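Long-range contacts in ulvan Lyase-PL25 (Pseudoalteromonas sp. PLSV, PDB 5UAM), which cleaves ulvan, the sulfated cell-wall polysaccharide of green seaweeds, as a polysaccharide lyase of family PL25 built on a beta-propeller fold: residues 219-224 with 285-290; 234-239 with 304-309; 239-244 with 257-262; 300-305 with 323-328. One frame throughout, in Å; residues are numbered along the deposited sequence.

The four contacts illustrate how a beta-propeller is tied together within one sheet, between sheets and to its outer connections. Strand 232-243 is used by both contact 2 and contact 3, which share Tyr239 and have centres 11 Å apart; its sheet neighbour 217-227 carries contact 1, its centre about 10 Å from that of contact 2. Contact 2 reaches over to strand 303-311 of the next sheet, and contact 4 pairs that strand with 317-324. Along the chain, contact 3 falls wholly between the two segments of contact 1, whereas contact 4 follows after contact 1 has closed, their centres 18 Å apart. Contact 1 carries a phosphate ligand and contact 3 two zinc ligands, on neighbouring strands of one sheet.

Contact 1: 219-224 with 285-290; sequences DSWYAW and VTREVA. With PO4 (phosphate ion), chain E.
Asp219 of strand 217-227 and Arg287 in the first turn of helix 287-293 supply the charged part of this contact. NH1 of Arg287 lies 3.1 Å from OD1 of Asp219, on the syn lone pair of that oxygen, while the second bond, from the same NH1 to OD2, is weak. The side chains cross at about a right angle, their carboxylate and guanidinium planes 61° apart, so one nitrogen does the gripping and no flat two-pronged pairing forms. A bend at chi3 (90°) turns NE of Arg287 out of the extended line. Lys210 bridges Asp219 and the nearby Glu288, which would offset the repulsion of their like charges, and Tyr239 OH also bonds OD1.

Hydrogen bonds of other kinds fix the helix start. A water donates to Asp219 OD2 and accepts from Arg287 N at 2.9 Å, linking the strand to the first turn. Thr286 is the N-cap: its OG1 accepts from Val289 N at 3.2 Å.

Packing comes from the indole of Trp221, whose NE1 is bound to Lys208 O. Its CZ2 meets Arg287 N at the ring edge, 3.6 Å away, and its CH2 makes an apolar contact with Ala290 CB, obliquely at 4.0 Å.

Tyr222, next in the strand, reaches well away from the helix, and its OH donates to phosphate O2 at 2.6 Å. His99, His119, Arg180 and His184 hold the same phosphate, which marks the probable substrate site of this lyase; the strand thus carries a substrate-binding side chain, Tyr222, beside Trp221, which packs on a helix in a connection of the propeller.

Contact 2: 234-239 with 304-309; sequences IVSYDY and TFNGST
Thr304 and Asp238 form the shorter of the two direct hydrogen bonds between strands 303-311 and 232-243. The Thr304 hydroxyl OG1 donates to Asp238 OD2 over 2.7 Å, taking the anti lone pair, on the side away from OD1. The same OD2 is in a salt bridge with Arg258, so this buried carboxylate oxygen is gripped by a hydroxyl and a cation together. In the second bond Asn306 ND2 donates to Ser236 O at 3.3 Å, coming in from 57° above the carbonyl plane. The amide CG stands anti to the backbone N (chi1 -159°), pointing across the gap. A water completes the polar set: it donates to Asn306 OD1 and lies 2.7 Å from Ser236 OG, adding a water-mediated link between the strands.

The strands belong to different antiparallel sheets and run nearly antiparallel at 162°, with axes 6.5 Å apart; this is side-chain packing between adjoining sheets of a beta-propeller, without backbone pairing. A classic beta bulge at Gly307 and Ser308, formed against strand 317-324, lies between the two closest pairs, Asp238 with Asn306 and Ser236 with Thr309.

Van der Waals contacts occupy the rest. Asp238 and Asn306 slide past each other in opposite directions, with OD1 of Asp238 3.4 Å from CB of Asn306. Farther along, Thr309 CG2 sits 3.5 Å from Ser236 OG, while Thr309 OG1 is turned to His318 O. Ile234 crosses Thr309 obliquely, its CD1 reaching Thr309 O at 3.7 Å.

Contact 3: 239-244 with 257-262; sequences YHVCWD and ERHDVY. With ZN (zinc ion), chain D; EDO (1,2-ethanediol), chain M.
His240 and Glu257 meet through the imidazole and a main-chain carbonyl. The ring is used at two nitrogens: NE2 binds the zinc ion at 2.0 Å, and ND1 donates to Glu257 O at 2.8 Å. The acceptor lies near the ring plane, although ND1 itself stands 40° above the carbonyl plane. This second-shell bond would fix the rotation of a zinc ligand. Cys242 SG, two residues on, also binds zinc, and His184 and His254 complete the site.

The carboxylate of Glu257 divides its oxygens. Trp243 NE1 points at OE1 across 3.0 Å, arriving from above the carboxylate plane, with indole and carboxylate planes 39° apart. His259 NE2 takes the anti lone pair of OE2 at 2.7 Å. Val241 lies alongside Glu257, pointing the same way, with its CG2 at the edge of the His259 ring and its CG1 over a face of the Trp243 indole.

On the face that carries His240, Arg258 CG packs 3.9 Å from His240 CB. Beyond it the guanidinium, held at NE by Asp238, donates from NH1 and NH2 to a 1,2-ethanediol molecule, probably from the crystallisation liquor.

Backbone bonds between Tyr239 and His259 make the antiparallel hydrogen-bonded pair that joins strands 232-243 and 258-267. Strand 217-227 flanks the former on its other side through Ser220, while Arg258 is hydrogen-bonded through the backbone to Thr304 of strand 303-311, in the adjoining sheet.

Contact 4: 300-305 with 323-328; sequences GELWTF and AGIDKG
Trp303 and Gly324 form an antiparallel hydrogen-bonded pair where the two strands of a beta hairpin, 303-311 and 317-324, reach the end far from their turn. Both backbone bonds measure 2.9 Å: Trp303 N to Gly324 O, and Gly324 N to Trp303 O. Thr304 and Ala323 are the adjoining non-hydrogen-bonded pair, their methyls CG2 and CB meeting 4.0 Å apart.

Past the paired strands, side chains carry the contact onward. The indole of Trp303 is roofed by Asp326, whose CB makes a CH-pi contact 3.8 Å from the centroid of the five-membered ring. Its CG lies 3.4 Å above the indole plane, offset toward the rim, with carboxylate and ring planes 31° apart. CG of Asp326 stands anti to the backbone N (chi1 175°), which places CG over the ring. OD1 then accepts from Gly328 N at 2.9 Å, an Asx turn, and OD2 pairs with Arg252 in a salt bridge.

Leu302 CD2 touches Ile325 CG1 at 3.7 Å, and Leu302 CB rests against Ala323 CB. A water donates to Glu301 O and accepts from Asp326 N, bridging the two segments just beyond the paired strands.

Strand 258-267 of the adjoining sheet lies alongside: His259 ND1 bonds Leu302 O, and its ring meets the Trp303 indole at about 90°. On the hairpin's other side, strand 336-342 continues the sheet beyond 317-324.

Contact 1: 219-224 with 285-290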
# COMPACT_ATOMS: atom_id res chain seq x y z
N ASP A 219 0.28 -4.61 -21.63
CA ASP A 219 -0.64 -4.57 -20.50
C ASP A 219 0.16 -4.66 -19.20
O ASP A 219 0.98 -5.57 -19.03
CB ASP A 219 -1.62 -5.74 -20.53
CG ASP A 219 -2.60 -5.70 -21.69
OD1 ASP A 219 -2.90 -4.62 -22.27
OD2 ASP A 219 -3.12 -6.79 -21.99
N SER A 220 -0.11 -3.74 -18.28
CA SER A 220 0.56 -3.66 -16.99
C SER A 220 -0.47 -3.22 -15.97
O SER A 220 -1.51 -2.66 -16.33
CB SER A 220 1.72 -2.67 -17.11
OG SER A 220 2.52 -2.58 -15.95
N TRP A 221 -0.18 -3.47 -14.69
CA TRP A 221 -1.20 -3.32 -13.66
C TRP A 221 -0.62 -2.79 -12.35
O TRP A 221 0.57 -2.94 -12.08
CB TRP A 221 -1.84 -4.67 -13.33
CG TRP A 221 -2.45 -5.35 -14.51
CD1 TRP A 221 -1.89 -6.35 -15.29
CD2 TRP A 221 -3.77 -5.13 -15.03
NE1 TRP A 221 -2.79 -6.74 -16.25
CE2 TRP A 221 -3.94 -6.00 -16.12
CE3 TRP A 221 -4.81 -4.27 -14.68
CZ2 TRP A 221 -5.12 -6.04 -16.86
CZ3 TRP A 221 -5.98 -4.30 -15.41
CH2 TRP A 221 -6.13 -5.18 -16.49
N TYR A 222 -1.52 -2.26 -11.52
CA TYR A 222 -1.20 -1.97 -10.12
C TYR A 222 -2.38 -2.41 -9.27
O TYR A 222 -3.52 -2.02 -9.54
CB TYR A 222 -0.95 -0.47 -9.90
CG TYR A 222 0.32 0.01 -10.55
CD1 TYR A 222 0.31 0.46 -11.87
CD2 TYR A 222 1.54 0.02 -9.88
CE1 TYR A 222 1.47 0.89 -12.50
CE2 TYR A 222 2.69 0.43 -10.49
CZ TYR A 222 2.65 0.91 -11.80
OH TYR A 222 3.80 1.32 -12.43
N ALA A 223 -2.11 -3.22 -8.25
CA ALA A 223 -3.18 -3.84 -7.46
C ALA A 223 -3.00 -3.54 -5.98
O ALA A 223 -1.89 -3.32 -5.50
CB ALA A 223 -3.19 -5.37 -7.67
N TRP A 224 -4.12 -3.56 -5.26
CA TRP A 224 -4.16 -3.47 -3.82
C TRP A 224 -5.07 -4.59 -3.33
O TRP A 224 -6.26 -4.64 -3.67
CB TRP A 224 -4.70 -2.12 -3.37
CG TRP A 224 -4.48 -1.76 -1.93
CD1 TRP A 224 -3.46 -1.01 -1.42
CD2 TRP A 224 -5.30 -2.13 -0.80
NE1 TRP A 224 -3.60 -0.86 -0.07
CE2 TRP A 224 -4.72 -1.54 0.34
CE3 TRP A 224 -6.47 -2.88 -0.65
CZ2 TRP A 224 -5.26 -1.70 1.61
CZ3 TRP A 224 -6.99 -3.03 0.62
CH2 TRP A 224 -6.40 -2.45 1.71
N VAL A 285 -6.10 -13.05 -14.95
CA VAL A 285 -7.05 -12.15 -15.59
C VAL A 285 -6.32 -11.26 -16.58
O VAL A 285 -5.30 -10.64 -16.25
CB VAL A 285 -7.81 -11.35 -14.53
CG1 VAL A 285 -8.68 -10.27 -15.19
CG2 VAL A 285 -8.64 -12.28 -13.67
N THR A 286 -6.85 -11.19 -17.80
CA THR A 286 -6.32 -10.32 -18.84
C THR A 286 -7.11 -9.01 -18.88
O THR A 286 -8.22 -8.91 -18.38
CB THR A 286 -6.48 -10.99 -20.19
OG1 THR A 286 -7.88 -11.21 -20.41
CG2 THR A 286 -5.73 -12.31 -20.25
N ARG A 287 -6.53 -8.03 -19.57
CA ARG A 287 -7.22 -6.76 -19.76
C ARG A 287 -8.58 -6.98 -20.41
O ARG A 287 -9.57 -6.35 -20.02
CB ARG A 287 -6.36 -5.82 -20.61
CG ARG A 287 -6.96 -4.41 -20.74
CD ARG A 287 -6.29 -3.63 -21.85
NE ARG A 287 -6.96 -3.82 -23.13
CZ ARG A 287 -6.52 -4.57 -24.14
NH1 ARG A 287 -5.37 -5.26 -24.07
NH2 ARG A 287 -7.24 -4.64 -25.24
N GLU A 288 -8.67 -7.88 -21.39
CA GLU A 288 -9.93 -8.07 -22.10
C GLU A 288 -10.99 -8.64 -21.17
O GLU A 288 -12.15 -8.21 -21.21
CB GLU A 288 -9.69 -8.99 -23.30
CG GLU A 288 -8.86 -8.35 -24.41
CD GLU A 288 -7.35 -8.57 -24.28
OE1 GLU A 288 -6.85 -8.92 -23.20
OE2 GLU A 288 -6.66 -8.44 -25.33
N VAL A 289 -10.62 -9.60 -20.33
CA VAL A 289 -11.58 -10.13 -19.38
C VAL A 289 -11.92 -9.09 -18.33
O VAL A 289 -13.08 -8.98 -17.90
CB VAL A 289 -11.04 -11.42 -18.75
CG1 VAL A 289 -11.88 -11.82 -17.51
CG2 VAL A 289 -11.01 -12.52 -19.80
N ALA A 290 -10.92 -8.34 -17.86
CA ALA A 290 -11.18 -7.32 -16.84
C ALA A 290 -12.16 -6.27 -17.35
O ALA A 290 -13.10 -5.88 -16.65
CB ALA A 290 -9.87 -6.67 -16.40
P PO4 E . 7.14 1.54 -10.67
O1 PO4 E . 7.56 2.30 -11.92
O2 PO4 E . 5.84 0.87 -10.89
O3 PO4 E . 7.01 2.59 -9.60
O4 PO4 E . 8.21 0.50 -10.37
O HOH W 1 -3.70 -8.52 -19.89

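Contact 2: 234-239 with 304-309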
# COMPACT_ATOMS: atom_id res chain seq x y z
N ILE A 234 -9.99 -9.40 -1.21
CA ILE A 234 -10.53 -8.52 -2.23
C ILE A 234 -9.38 -7.72 -2.84
O ILE A 234 -8.39 -7.43 -2.17
CB ILE A 234 -11.65 -7.61 -1.69
CG1 ILE A 234 -11.17 -6.72 -0.55
CG2 ILE A 234 -12.86 -8.46 -1.29
CD1 ILE A 234 -12.19 -5.66 -0.15
N VAL A 235 -9.50 -7.41 -4.12
CA VAL A 235 -8.41 -6.78 -4.86
C VAL A 235 -8.99 -5.69 -5.76
O VAL A 235 -9.84 -5.97 -6.61
CB VAL A 235 -7.63 -7.80 -5.71
CG1 VAL A 235 -6.42 -7.12 -6.37
CG2 VAL A 235 -7.19 -8.99 -4.84
N SER A 236 -8.49 -4.45 -5.61
CA SER A 236 -8.79 -3.38 -6.53
C SER A 236 -7.53 -3.06 -7.32
O SER A 236 -6.41 -3.23 -6.83
CB SER A 236 -9.32 -2.13 -5.83
OG SER A 236 -8.38 -1.67 -4.88
N TYR A 237 -7.71 -2.64 -8.56
CA TYR A 237 -6.53 -2.45 -9.39
C TYR A 237 -6.81 -1.44 -10.49
O TYR A 237 -7.95 -1.28 -10.91
CB TYR A 237 -6.03 -3.77 -9.98
CG TYR A 237 -7.03 -4.70 -10.64
CD1 TYR A 237 -7.88 -5.51 -9.88
CD2 TYR A 237 -7.04 -4.86 -12.02
CE1 TYR A 237 -8.73 -6.40 -10.48
CE2 TYR A 237 -7.89 -5.76 -12.62
CZ TYR A 237 -8.73 -6.54 -11.85
OH TYR A 237 -9.55 -7.46 -12.47
N ASP A 238 -5.77 -0.75 -10.93
CA ASP A 238 -5.85 0.07 -12.13
C ASP A 238 -4.90 -0.47 -13.20
O ASP A 238 -4.04 -1.31 -12.94
CB ASP A 238 -5.68 1.60 -11.87
CG ASP A 238 -4.29 2.01 -11.35
OD1 ASP A 238 -3.58 1.23 -10.71
OD2 ASP A 238 -3.93 3.20 -11.57
N TYR A 239 -5.13 0.00 -14.42
CA TYR A 239 -4.41 -0.46 -15.60
C TYR A 239 -3.36 0.55 -16.04
O TYR A 239 -3.66 1.74 -16.17
CB TYR A 239 -5.38 -0.73 -16.73
CG TYR A 239 -4.72 -1.12 -18.03
CD1 TYR A 239 -4.27 -2.40 -18.24
CD2 TYR A 239 -4.58 -0.20 -19.06
CE1 TYR A 239 -3.68 -2.76 -19.43
CE2 TYR A 239 -3.98 -0.55 -20.27
CZ TYR A 239 -3.54 -1.84 -20.45
OH TYR A 239 -2.95 -2.18 -21.64
N THR A 304 -4.70 7.67 -13.36
CA THR A 304 -4.99 7.14 -12.04
C THR A 304 -3.73 6.78 -11.25
O THR A 304 -2.63 6.62 -11.79
CB THR A 304 -5.89 5.90 -12.13
OG1 THR A 304 -5.32 4.99 -13.08
CG2 THR A 304 -7.28 6.31 -12.57
N PHE A 305 -3.93 6.67 -9.95
CA PHE A 305 -2.96 6.12 -9.03
C PHE A 305 -3.79 5.37 -8.01
O PHE A 305 -4.70 5.95 -7.40
CB PHE A 305 -2.13 7.23 -8.36
CG PHE A 305 -1.04 6.73 -7.44
CD1 PHE A 305 0.17 6.31 -7.95
CD2 PHE A 305 -1.24 6.71 -6.07
CE1 PHE A 305 1.17 5.85 -7.10
CE2 PHE A 305 -0.24 6.27 -5.23
CZ PHE A 305 0.94 5.85 -5.75
N ASN A 306 -3.55 4.08 -7.89
CA ASN A 306 -4.47 3.23 -7.15
C ASN A 306 -4.50 3.59 -5.66
O ASN A 306 -3.56 4.16 -5.09
CB ASN A 306 -4.09 1.77 -7.35
CG ASN A 306 -5.21 0.84 -7.06
OD1 ASN A 306 -6.37 1.17 -7.26
ND2 ASN A 306 -4.87 -0.35 -6.59
N GLY A 307 -5.62 3.24 -5.04
CA GLY A 307 -5.85 3.44 -3.63
C GLY A 307 -6.06 2.12 -2.94
O GLY A 307 -5.12 1.32 -2.90
N SER A 308 -7.24 1.86 -2.39
CA SER A 308 -7.49 0.69 -1.57
C SER A 308 -8.96 0.33 -1.69
O SER A 308 -9.75 1.05 -2.30
CB SER A 308 -7.15 0.97 -0.11
OG SER A 308 -7.92 2.10 0.31
N THR A 309 -9.33 -0.80 -1.10
CA THR A 309 -10.71 -1.27 -1.16
C THR A 309 -11.09 -1.94 0.15
O THR A 309 -10.27 -2.61 0.79
CB THR A 309 -10.93 -2.20 -2.38
OG1 THR A 309 -12.28 -2.66 -2.43
CG2 THR A 309 -10.02 -3.41 -2.33
O HOH W 2 -8.32 0.99 -5.42

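Contact 3: 239-244 with 257-262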
# COMPACT_ATOMS: atom_id res chain seq x y z
N TYR A 239 -5.13 0.00 -14.42
CA TYR A 239 -4.41 -0.46 -15.60
C TYR A 239 -3.36 0.55 -16.04
O TYR A 239 -3.66 1.74 -16.17
CB TYR A 239 -5.38 -0.73 -16.73
CG TYR A 239 -4.72 -1.12 -18.03
CD1 TYR A 239 -4.27 -2.40 -18.24
CD2 TYR A 239 -4.58 -0.20 -19.06
CE1 TYR A 239 -3.68 -2.76 -19.43
CE2 TYR A 239 -3.98 -0.55 -20.27
CZ TYR A 239 -3.54 -1.84 -20.45
OH TYR A 239 -2.95 -2.18 -21.64
N HIS A 240 -2.15 0.07 -16.28
CA HIS A 240 -1.05 0.88 -16.80
C HIS A 240 -0.86 0.57 -18.28
O HIS A 240 -0.60 -0.59 -18.66
CB HIS A 240 0.22 0.59 -15.98
CG HIS A 240 1.48 1.16 -16.56
ND1 HIS A 240 1.58 2.47 -16.99
CD2 HIS A 240 2.69 0.60 -16.76
CE1 HIS A 240 2.81 2.68 -17.44
NE2 HIS A 240 3.51 1.57 -17.30
N VAL A 241 -1.01 1.59 -19.13
CA VAL A 241 -0.65 1.52 -20.54
C VAL A 241 0.87 1.65 -20.58
O VAL A 241 1.40 2.76 -20.46
CB VAL A 241 -1.30 2.63 -21.37
CG1 VAL A 241 -1.08 2.36 -22.86
CG2 VAL A 241 -2.78 2.83 -21.02
N CYS A 242 1.58 0.54 -20.75
CA CYS A 242 3.03 0.55 -20.65
C CYS A 242 3.60 0.67 -22.06
O CYS A 242 3.83 -0.32 -22.76
CB CYS A 242 3.53 -0.67 -19.90
SG CYS A 242 5.29 -0.59 -19.54
N TRP A 243 3.83 1.91 -22.48
CA TRP A 243 4.18 2.21 -23.86
C TRP A 243 5.62 1.82 -24.17
O TRP A 243 6.52 2.00 -23.34
CB TRP A 243 4.04 3.71 -24.12
CG TRP A 243 2.63 4.21 -24.20
CD1 TRP A 243 1.92 4.87 -23.22
CD2 TRP A 243 1.76 4.10 -25.33
NE1 TRP A 243 0.67 5.18 -23.69
CE2 TRP A 243 0.54 4.72 -24.97
CE3 TRP A 243 1.88 3.55 -26.60
CZ2 TRP A 243 -0.54 4.81 -25.85
CZ3 TRP A 243 0.80 3.64 -27.47
CH2 TRP A 243 -0.39 4.24 -27.09
N ASP A 244 5.84 1.31 -25.38
CA ASP A 244 7.19 1.13 -25.89
C ASP A 244 7.84 2.50 -26.06
O ASP A 244 7.17 3.51 -26.29
CB ASP A 244 7.17 0.46 -27.27
CG ASP A 244 6.75 -1.00 -27.23
OD1 ASP A 244 6.61 -1.57 -26.13
OD2 ASP A 244 6.56 -1.56 -28.33
N GLU A 257 1.23 6.59 -17.48
CA GLU A 257 -0.19 6.57 -17.83
C GLU A 257 -0.90 5.36 -17.25
O GLU A 257 -0.54 4.21 -17.55
CB GLU A 257 -0.33 6.57 -19.35
CG GLU A 257 -1.78 6.70 -19.79
CD GLU A 257 -1.96 6.81 -21.30
OE1 GLU A 257 -0.97 7.05 -22.03
OE2 GLU A 257 -3.13 6.69 -21.75
N ARG A 258 -1.93 5.61 -16.45
CA ARG A 258 -2.78 4.58 -15.88
C ARG A 258 -4.21 5.08 -15.97
O ARG A 258 -4.45 6.28 -15.93
CB ARG A 258 -2.44 4.30 -14.41
CG ARG A 258 -1.02 3.78 -14.20
CD ARG A 258 -0.42 4.14 -12.84
NE ARG A 258 -1.14 3.53 -11.72
CZ ARG A 258 -0.62 3.30 -10.52
NH1 ARG A 258 0.63 3.63 -10.24
NH2 ARG A 258 -1.37 2.71 -9.60
N HIS A 259 -5.16 4.16 -16.11
CA HIS A 259 -6.56 4.53 -16.14
C HIS A 259 -7.40 3.48 -15.42
O HIS A 259 -7.02 2.32 -15.31
CB HIS A 259 -7.12 4.60 -17.55
CG HIS A 259 -6.37 5.51 -18.45
ND1 HIS A 259 -6.43 6.88 -18.35
CD2 HIS A 259 -5.53 5.24 -19.48
CE1 HIS A 259 -5.65 7.42 -19.27
NE2 HIS A 259 -5.09 6.44 -19.97
N ASP A 260 -8.58 3.94 -15.00
CA ASP A 260 -9.71 3.10 -14.60
C ASP A 260 -9.46 2.40 -13.28
O ASP A 260 -8.37 2.48 -12.70
CB ASP A 260 -10.09 2.11 -15.71
CG ASP A 260 -10.37 2.79 -17.04
OD1 ASP A 260 -10.77 3.99 -17.06
OD2 ASP A 260 -10.21 2.13 -18.09
N VAL A 261 -10.50 1.76 -12.74
CA VAL A 261 -10.33 0.94 -11.55
C VAL A 261 -11.25 -0.27 -11.67
O VAL A 261 -12.37 -0.17 -12.18
CB VAL A 261 -10.50 1.74 -10.23
CG1 VAL A 261 -11.94 2.14 -9.99
CG2 VAL A 261 -9.95 0.96 -9.05
N TYR A 262 -10.74 -1.41 -11.22
CA TYR A 262 -11.35 -2.71 -11.35
C TYR A 262 -11.40 -3.36 -9.97
O TYR A 262 -10.67 -2.97 -9.05
CB TYR A 262 -10.49 -3.60 -12.24
CG TYR A 262 -10.19 -3.09 -13.64
CD1 TYR A 262 -9.20 -2.14 -13.86
CD2 TYR A 262 -10.84 -3.62 -14.73
CE1 TYR A 262 -8.90 -1.72 -15.13
CE2 TYR A 262 -10.54 -3.21 -16.01
CZ TYR A 262 -9.55 -2.27 -16.20
OH TYR A 262 -9.24 -1.83 -17.48
ZN ZN D . 5.37 1.04 -17.94
C1 EDO M . 2.08 1.88 -6.73
O1 EDO M . 2.14 2.63 -7.94
C2 EDO M . 0.70 2.07 -6.16
O2 EDO M . -0.31 1.57 -7.03

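Contact 4: 300-305 with 323-328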
# COMPACT_ATOMS: atom_id res chain seq x y z
N GLY A 300 -12.13 7.80 -17.88
CA GLY A 300 -11.98 8.60 -19.09
C GLY A 300 -10.51 8.82 -19.40
O GLY A 300 -9.69 7.90 -19.37
N GLU A 301 -10.17 10.07 -19.71
CA GLU A 301 -8.79 10.44 -19.97
C GLU A 301 -8.01 10.74 -18.69
O GLU A 301 -6.80 10.98 -18.76
CB GLU A 301 -8.74 11.66 -20.89
CG GLU A 301 -9.23 11.34 -22.30
CD GLU A 301 -9.23 12.54 -23.22
OE1 GLU A 301 -8.77 13.62 -22.78
OE2 GLU A 301 -9.69 12.40 -24.37
N LEU A 302 -8.66 10.72 -17.53
CA LEU A 302 -7.93 10.98 -16.29
C LEU A 302 -6.93 9.87 -16.03
O LEU A 302 -7.21 8.69 -16.26
CB LEU A 302 -8.89 11.07 -15.11
CG LEU A 302 -9.92 12.19 -15.18
CD1 LEU A 302 -10.79 12.11 -13.95
CD2 LEU A 302 -9.26 13.56 -15.30
N TRP A 303 -5.75 10.26 -15.54
CA TRP A 303 -4.72 9.32 -15.14
C TRP A 303 -4.89 8.95 -13.67
O TRP A 303 -5.17 9.81 -12.82
CB TRP A 303 -3.34 9.94 -15.33
CG TRP A 303 -2.90 10.08 -16.76
CD1 TRP A 303 -3.70 10.17 -17.88
CD2 TRP A 303 -1.55 10.13 -17.24
NE1 TRP A 303 -2.92 10.27 -19.01
CE2 TRP A 303 -1.60 10.24 -18.64
CE3 TRP A 303 -0.30 10.08 -16.62
CZ2 TRP A 303 -0.45 10.32 -19.43
CZ3 TRP A 303 0.84 10.16 -17.40
CH2 TRP A 303 0.76 10.27 -18.79
N THR A 304 -4.70 7.67 -13.36
CA THR A 304 -4.99 7.14 -12.04
C THR A 304 -3.73 6.78 -11.25
O THR A 304 -2.63 6.62 -11.79
CB THR A 304 -5.89 5.90 -12.13
OG1 THR A 304 -5.32 4.99 -13.08
CG2 THR A 304 -7.28 6.31 -12.57
N PHE A 305 -3.93 6.67 -9.95
CA PHE A 305 -2.96 6.12 -9.03
C PHE A 305 -3.79 5.37 -8.01
O PHE A 305 -4.70 5.95 -7.40
CB PHE A 305 -2.13 7.23 -8.36
CG PHE A 305 -1.04 6.73 -7.44
CD1 PHE A 305 0.17 6.31 -7.95
CD2 PHE A 305 -1.24 6.71 -6.07
CE1 PHE A 305 1.17 5.85 -7.10
CE2 PHE A 305 -0.24 6.27 -5.23
CZ PHE A 305 0.94 5.85 -5.75
N ALA A 323 -7.24 10.03 -9.09
CA ALA A 323 -7.19 10.34 -10.51
C ALA A 323 -7.01 11.83 -10.69
O ALA A 323 -7.38 12.63 -9.82
CB ALA A 323 -8.46 9.86 -11.22
N GLY A 324 -6.45 12.21 -11.84
CA GLY A 324 -6.21 13.61 -12.11
C GLY A 324 -6.00 13.86 -13.59
O GLY A 324 -5.72 12.94 -14.36
N ILE A 325 -6.09 15.13 -13.96
CA ILE A 325 -5.96 15.51 -15.36
C ILE A 325 -4.52 15.38 -15.81
O ILE A 325 -3.58 15.75 -15.09
CB ILE A 325 -6.48 16.95 -15.54
CG1 ILE A 325 -7.98 17.00 -15.24
CG2 ILE A 325 -6.17 17.50 -16.94
CD1 ILE A 325 -8.52 18.41 -14.98
N ASP A 326 -4.33 14.84 -17.02
CA ASP A 326 -3.02 14.78 -17.67
C ASP A 326 -2.66 16.17 -18.19
O ASP A 326 -3.27 16.67 -19.14
CB ASP A 326 -3.07 13.77 -18.82
CG ASP A 326 -1.79 13.74 -19.63
OD1 ASP A 326 -0.75 14.22 -19.12
OD2 ASP A 326 -1.82 13.24 -20.78
N LYS A 327 -1.65 16.78 -17.57
CA LYS A 327 -1.17 18.09 -17.97
C LYS A 327 0.10 18.02 -18.81
O LYS A 327 0.73 19.06 -19.06
CB LYS A 327 -0.97 18.96 -16.73
CG LYS A 327 -2.26 19.18 -15.93
CD LYS A 327 -1.98 19.86 -14.59
N GLY A 328 0.48 16.83 -19.29
CA GLY A 328 1.59 16.66 -20.19
C GLY A 328 2.89 16.23 -19.53
O GLY A 328 3.86 15.94 -20.26
O HOH W 3 -6.52 13.84 -18.52